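Local coordinates for sensor protein kinase HptS (Staphylococcus aureus, PDB 6LKI), which is a sensor histidine kinase of a two-component system, probably relaying an extracellular signal sensed with its partner protein into phosphorylation of a response regulator, at residues L91-N95 and S96-L100; L36-H39 and H40-T43. All blocks are in the same frame, centred on the assembly; numbering follows the deposited sequence.

Interaction 1. Residues L91-N95 and S96-L100; sequences LKFKN and STYML
Tyr-98 OH has two partners: Asn-95 ND2 donates to it over 2.9 Å, nearly straight at 164°, and it is also hydrogen-bonded to Gln-69 OE1, its strongest polar partner. The donor lies at the edge of the phenol ring, in its plane, and the hydroxyl sits close to the amide plane of Asn-95, although the two planes are turned obliquely. Asn-95 CG stands between the backbone N and the carbonyl carbon (chi1 59°), which brings the amide to the phenol oxygen; its OD1 probably accepts from Leu-36 N. Beside the tyrosine, Phe-93, stacked on Phe-31, brings CD1 to 3.7 Å from Tyr-98 CD1, the rings oblique with planes 72° apart. On the same face, Leu-91 CD1 packs on Leu-100 CB at 3.7 Å, and Ile-24 of helix 2-31 touches both leucines. The backbones are tied by a reciprocal pair, Leu-91 N to Tyr-98 O and Tyr-98 N to Leu-91 O, each 2.8 Å, and by Phe-93 N to Ser-96 O at 3.0 Å. This is the closed end of an antiparallel beta hairpin, strands 84-92 and 97-106, packed on helix 2-31, consistent with a PAS-like (Cache) sensor domain.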
ATOM      1  N   LEU B  91       0.079  16.240   2.632  1.00 29.23           N
ATOM      2  CA  LEU B  91       0.483  17.312   3.531  1.00 32.27           C
ATOM      3  C   LEU B  91       1.978  17.247   3.803  1.00 32.71           C
ATOM      4  O   LEU B  91       2.528  16.170   4.055  1.00 32.32           O
ATOM      5  CB  LEU B  91      -0.285  17.236   4.855  1.00 30.08           C
ATOM      6  CG  LEU B  91      -1.811  17.207   4.753  1.00 32.95           C
ATOM      7  CD1 LEU B  91      -2.431  16.985   6.125  1.00 31.19           C
ATOM      8  CD2 LEU B  91      -2.330  18.493   4.128  1.00 32.92           C
ATOM      9  N   LYS B  92       2.629  18.407   3.761  1.00 36.65           N
ATOM     10  CA  LYS B  92       4.051  18.510   4.068  1.00 36.81           C
ATOM     11  C   LYS B  92       4.208  18.903   5.532  1.00 39.12           C
ATOM     12  O   LYS B  92       3.829  20.010   5.931  1.00 38.63           O
ATOM     13  CB  LYS B  92       4.737  19.525   3.156  1.00 41.49           C
ATOM     14  CG  LYS B  92       6.189  19.791   3.531  1.00 47.30           C
ATOM     15  CD  LYS B  92       6.783  20.941   2.734  1.00 53.89           C
ATOM     16  CE  LYS B  92       8.235  21.185   3.120  1.00 53.62           C
ATOM     17  NZ  LYS B  92       8.385  21.467   4.578  1.00 58.01           N
ATOM     18  N   PHE B  93       4.757  17.996   6.332  1.00 38.21           N
ATOM     19  CA  PHE B  93       5.133  18.296   7.702  1.00 35.46           C
ATOM     20  C   PHE B  93       6.623  18.626   7.752  1.00 42.18           C
ATOM     21  O   PHE B  93       7.322  18.626   6.736  1.00 40.02           O
ATOM     22  CB  PHE B  93       4.777  17.130   8.627  1.00 36.76           C
ATOM     23  CG  PHE B  93       3.332  17.109   9.043  1.00 37.17           C
ATOM     24  CD1 PHE B  93       2.355  16.637   8.181  1.00 35.63           C
ATOM     25  CD2 PHE B  93       2.952  17.566  10.294  1.00 33.30           C
ATOM     26  CE1 PHE B  93       1.025  16.617   8.561  1.00 35.34           C
ATOM     27  CE2 PHE B  93       1.623  17.551  10.681  1.00 34.25           C
ATOM     28  CZ  PHE B  93       0.658  17.076   9.814  1.00 34.14           C
ATOM     29  N   LYS B  94       7.115  18.915   8.959  1.00 40.66           N
ATOM     30  CA  LYS B  94       8.505  19.336   9.108  1.00 42.14           C
ATOM     31  C   LYS B  94       9.480  18.221   8.753  1.00 45.32           C
ATOM     32  O   LYS B  94      10.567  18.495   8.229  1.00 46.12           O
ATOM     33  CB  LYS B  94       8.748  19.818  10.537  1.00 44.25           C
ATOM     34  CG  LYS B  94      10.090  20.493  10.761  1.00 46.05           C
ATOM     35  CD  LYS B  94      10.253  20.879  12.222  1.00 56.86           C
ATOM     36  CE  LYS B  94      11.571  21.588  12.468  1.00 64.73           C
ATOM     37  NZ  LYS B  94      11.652  22.885  11.743  1.00 67.53           N
ATOM     38  N   ASN B  95       9.114  16.968   9.014  1.00 41.89           N
ATOM     39  CA  ASN B  95      10.027  15.844   8.847  1.00 41.73           C
ATOM     40  C   ASN B  95       9.798  15.050   7.569  1.00 42.83           C
ATOM     41  O   ASN B  95      10.756  14.494   7.024  1.00 46.20           O
ATOM     42  CB  ASN B  95       9.916  14.893  10.042  1.00 40.93           C
ATOM     43  CG  ASN B  95       8.514  14.348  10.219  1.00 40.53           C
ATOM     44  OD1 ASN B  95       7.539  15.100  10.205  1.00 39.08           O
ATOM     45  ND2 ASN B  95       8.405  13.033  10.378  1.00 37.59           N
ATOM     46  N   SER B  96       8.564  14.973   7.084  1.00 38.58           N
ATOM     47  CA  SER B  96       8.241  14.137   5.933  1.00 38.49           C
ATOM     48  C   SER B  96       6.861  14.535   5.423  1.00 36.06           C
ATOM     49  O   SER B  96       6.191  15.404   5.988  1.00 34.79           O
ATOM     50  CB  SER B  96       8.293  12.650   6.296  1.00 39.28           C
ATOM     51  OG  SER B  96       8.013  11.836   5.171  1.00 41.80           O
ATOM     52  N   THR B  97       6.444  13.883   4.340  1.00 35.76           N
ATOM     53  CA  THR B  97       5.118  14.075   3.769  1.00 32.55           C
ATOM     54  C   THR B  97       4.172  13.013   4.315  1.00 33.18           C
ATOM     55  O   THR B  97       4.527  11.831   4.377  1.00 33.88           O
ATOM     56  CB  THR B  97       5.176  14.006   2.241  1.00 37.51           C
ATOM     57  OG1 THR B  97       5.665  15.248   1.722  1.00 37.99           O
ATOM     58  CG2 THR B  97       3.798  13.727   1.654  1.00 34.19           C
ATOM     59  N   TYR B  98       2.979  13.437   4.718  1.00 34.80           N
ATOM     60  CA  TYR B  98       1.966  12.544   5.254  1.00 31.52           C
ATOM     61  C   TYR B  98       0.689  12.663   4.434  1.00 34.56           C
ATOM     62  O   TYR B  98       0.347  13.742   3.941  1.00 33.68           O
ATOM     63  CB  TYR B  98       1.671  12.857   6.728  1.00 30.85           C
ATOM     64  CG  TYR B  98       2.810  12.523   7.667  1.00 32.99           C
ATOM     65  CD1 TYR B  98       3.954  13.312   7.714  1.00 31.13           C
ATOM     66  CD2 TYR B  98       2.738  11.422   8.511  1.00 32.95           C
ATOM     67  CE1 TYR B  98       4.995  13.008   8.571  1.00 34.20           C
ATOM     68  CE2 TYR B  98       3.774  11.110   9.369  1.00 33.62           C
ATOM     69  CZ  TYR B  98       4.900  11.906   9.396  1.00 35.23           C
ATOM     70  OH  TYR B  98       5.932  11.599  10.252  1.00 36.71           O
ATOM     71  N   MET B  99      -0.008  11.542   4.285  1.00 31.09           N
ATOM     72  CA  MET B  99      -1.295  11.504   3.604  1.00 27.60           C
ATOM     73  C   MET B  99      -2.406  11.517   4.645  1.00 31.25           C
ATOM     74  O   MET B  99      -2.393  10.713   5.581  1.00 31.87           O
ATOM     75  CB  MET B  99      -1.416  10.263   2.718  1.00 30.00           C
ATOM     76  CG  MET B  99      -0.419  10.205   1.566  1.00 29.57           C
ATOM     77  SD  MET B  99      -0.542  11.615   0.445  1.00 30.48           S
ATOM     78  CE  MET B  99      -2.249  11.488  -0.079  1.00 28.37           C
ATOM     79  N   LEU B 100      -3.358  12.431   4.481  1.00 30.37           N
ATOM     80  CA  LEU B 100      -4.502  12.546   5.377  1.00 30.27           C
ATOM     81  C   LEU B 100      -5.759  12.134   4.624  1.00 30.65           C
ATOM     82  O   LEU B 100      -6.140  12.782   3.644  1.00 30.33           O
ATOM     83  CB  LEU B 100      -4.642  13.969   5.919  1.00 27.81           C
ATOM     84  CG  LEU B 100      -5.898  14.232   6.755  1.00 26.32           C
ATOM     85  CD1 LEU B 100      -5.914  13.351   7.999  1.00 29.14           C
ATOM     86  CD2 LEU B 100      -6.009  15.706   7.132  1.00 26.12           C
TER

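Interaction 2. Residues L36-H39 and H40-T43; sequences LTNH and HDVT
The chain turns from a loop into the first turn of helix 39-55, where Val-42 N donates to Asn-38 O at 3.0 Å and Thr-43 N to His-39 O at 3.1 Å. Asn-38 is the N-cap. Its CG is anti to the backbone N (chi1 -179°), which carries OD1 over the start of the helix, where it accepts from His-40 N at 2.8 Å and from Asp-41 N at 3.3 Å. OD1 is thus shared between two amides, and both bonds are weak, the first bent to 126°. The same OD1 lies in the plane of the His-40 ring, at its edge, with the amide turned obliquely to the ring.

His-39 and His-40 run side by side, pointing the same way. Their rings are oblique, with planes at 37° and centroids 4.0 Å apart; each places an atom over a face of the other, near the rim, and His-39 CE1 comes within 3.2 Å of His-40 NE2. At His-39 ND1 a water bridges to Thr-43 OG1 and so spans the first turn. Val-42 CG2 rests against Leu-36 O at 3.2 Å, while Leu-36 CD2 lies near this methyl in a looser apolar contact. The Leu-36 carbonyl has its polar partner in Gln-69 NE2. Asp-41 also ties the turn back to the preceding loop, since its OD2 accepts from Asp-35 N.

Chemically, the Asn-38 amide oxygen and the Asp-41 carboxylate both put negative potential at the positive end of the helix dipole, which would be expected to favour the helix start. Two imidazoles so close together would probably disfavour both being protonated at once, so either may have a lowered pKa.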
ATOM      1  N   LEU B  36       6.567  15.171  13.213  1.00 37.79           N
ATOM      2  CA  LEU B  36       5.760  14.067  13.718  1.00 36.22           C
ATOM      3  C   LEU B  36       6.590  12.916  14.273  1.00 37.75           C
ATOM      4  O   LEU B  36       6.016  11.892  14.659  1.00 36.81           O
ATOM      5  CB  LEU B  36       4.818  13.561  12.622  1.00 33.02           C
ATOM      6  CG  LEU B  36       3.777  14.585  12.159  1.00 33.59           C
ATOM      7  CD1 LEU B  36       2.668  13.922  11.356  1.00 31.59           C
ATOM      8  CD2 LEU B  36       3.199  15.350  13.347  1.00 38.00           C
ATOM      9  N   THR B  37       7.915  13.045  14.319  1.00 38.15           N
ATOM     10  CA  THR B  37       8.734  12.162  15.137  1.00 40.21           C
ATOM     11  C   THR B  37       8.916  12.699  16.549  1.00 40.94           C
ATOM     12  O   THR B  37       9.483  12.001  17.398  1.00 41.59           O
ATOM     13  CB  THR B  37      10.106  11.942  14.491  1.00 43.95           C
ATOM     14  OG1 THR B  37      10.815  13.185  14.430  1.00 45.43           O
ATOM     15  CG2 THR B  37       9.952  11.376  13.086  1.00 42.25           C
ATOM     16  N   ASN B  38       8.451  13.918  16.808  1.00 40.63           N
ATOM     17  CA  ASN B  38       8.476  14.528  18.129  1.00 41.82           C
ATOM     18  C   ASN B  38       7.099  14.374  18.762  1.00 41.93           C
ATOM     19  O   ASN B  38       6.089  14.751  18.157  1.00 41.19           O
ATOM     20  CB  ASN B  38       8.867  16.004  18.025  1.00 42.42           C
ATOM     21  CG  ASN B  38       8.932  16.691  19.372  1.00 48.28           C
ATOM     22  OD1 ASN B  38       7.907  16.963  19.990  1.00 46.49           O
ATOM     23  ND2 ASN B  38      10.144  16.986  19.829  1.00 51.79           N
ATOM     24  N   HIS B  39       7.060  13.823  19.978  1.00 43.02           N
ATOM     25  CA  HIS B  39       5.775  13.479  20.579  1.00 43.80           C
ATOM     26  C   HIS B  39       4.967  14.718  20.956  1.00 40.97           C
ATOM     27  O   HIS B  39       3.734  14.648  21.019  1.00 40.72           O
ATOM     28  CB  HIS B  39       5.987  12.574  21.795  1.00 48.74           C
ATOM     29  CG  HIS B  39       6.491  13.289  23.010  1.00 52.94           C
ATOM     30  ND1 HIS B  39       5.652  13.909  23.911  1.00 54.23           N
ATOM     31  CD2 HIS B  39       7.748  13.469  23.480  1.00 55.15           C
ATOM     32  CE1 HIS B  39       6.371  14.447  24.879  1.00 54.65           C
ATOM     33  NE2 HIS B  39       7.646  14.194  24.642  1.00 58.67           N
ATOM     34  N   HIS B  40       5.628  15.853  21.204  1.00 40.47           N
ATOM     35  CA  HIS B  40       4.888  17.089  21.441  1.00 44.50           C
ATOM     36  C   HIS B  40       4.131  17.523  20.193  1.00 40.49           C
ATOM     37  O   HIS B  40       2.973  17.948  20.277  1.00 36.84           O
ATOM     38  CB  HIS B  40       5.832  18.203  21.896  1.00 45.56           C
ATOM     39  CG  HIS B  40       6.428  17.981  23.249  1.00 51.48           C
ATOM     40  ND1 HIS B  40       5.871  18.493  24.401  1.00 53.55           N
ATOM     41  CD2 HIS B  40       7.538  17.308  23.634  1.00 55.73           C
ATOM     42  CE1 HIS B  40       6.610  18.142  25.438  1.00 53.23           C
ATOM     43  NE2 HIS B  40       7.628  17.422  25.001  1.00 58.42           N
ATOM     44  N   ASP B  41       4.772  17.425  19.024  1.00 36.11           N
ATOM     45  CA  ASP B  41       4.121  17.838  17.785  1.00 36.16           C
ATOM     46  C   ASP B  41       3.052  16.843  17.354  1.00 32.52           C
ATOM     47  O   ASP B  41       2.071  17.232  16.711  1.00 33.24           O
ATOM     48  CB  ASP B  41       5.162  18.017  16.681  1.00 37.11           C
ATOM     49  CG  ASP B  41       6.122  19.156  16.966  1.00 42.41           C
ATOM     50  OD1 ASP B  41       5.990  19.792  18.034  1.00 39.67           O
ATOM     51  OD2 ASP B  41       7.007  19.415  16.125  1.00 41.24           O
ATOM     52  N   VAL B  42       3.227  15.563  17.686  1.00 35.07           N
ATOM     53  CA  VAL B  42       2.182  14.577  17.421  1.00 34.80           C
ATOM     54  C   VAL B  42       0.933  14.907  18.228  1.00 33.36           C
ATOM     55  O   VAL B  42      -0.189  14.887  17.710  1.00 30.09           O
ATOM     56  CB  VAL B  42       2.693  13.159  17.729  1.00 33.38           C
ATOM     57  CG1 VAL B  42       1.550  12.155  17.664  1.00 35.53           C
ATOM     58  CG2 VAL B  42       3.801  12.773  16.764  1.00 34.50           C
ATOM     59  N   THR B  43       1.115  15.218  19.515  1.00 32.34           N
ATOM     60  CA  THR B  43      -0.013  15.615  20.351  1.00 32.45           C
ATOM     61  C   THR B  43      -0.690  16.865  19.801  1.00 30.54           C
ATOM     62  O   THR B  43      -1.924  16.948  19.769  1.00 27.73           O
ATOM     63  CB  THR B  43       0.456  15.847  21.789  1.00 33.29           C
ATOM     64  OG1 THR B  43       0.985  14.628  22.323  1.00 32.74           O
ATOM     65  CG2 THR B  43      -0.699  16.321  22.661  1.00 35.11           C
TER
HETATM   66  O   HOH W   1       3.069  15.365  24.170  1.00 46.01           O

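How the interactions relate
Interaction 2 comes first along the chain, at the start of helix 39-55, and interaction 1 follows at the turn between strands 84-92 and 97-106; their centres are about 12 Å apart. They lie at the same end of the elongated chain and touch directly. Phe-93 CD2 packs on Leu-36 CG, and Thr-37 CG2 lies against Asn-95 ND2, while Gln-69 is a neighbour common to both contacts. The hairpin tip of the four-stranded antiparallel sheet is thereby joined to the loop connecting helices 2-31 and 39-55, so that the hairpin turn and the loop between the two helices meet at one end of this domain.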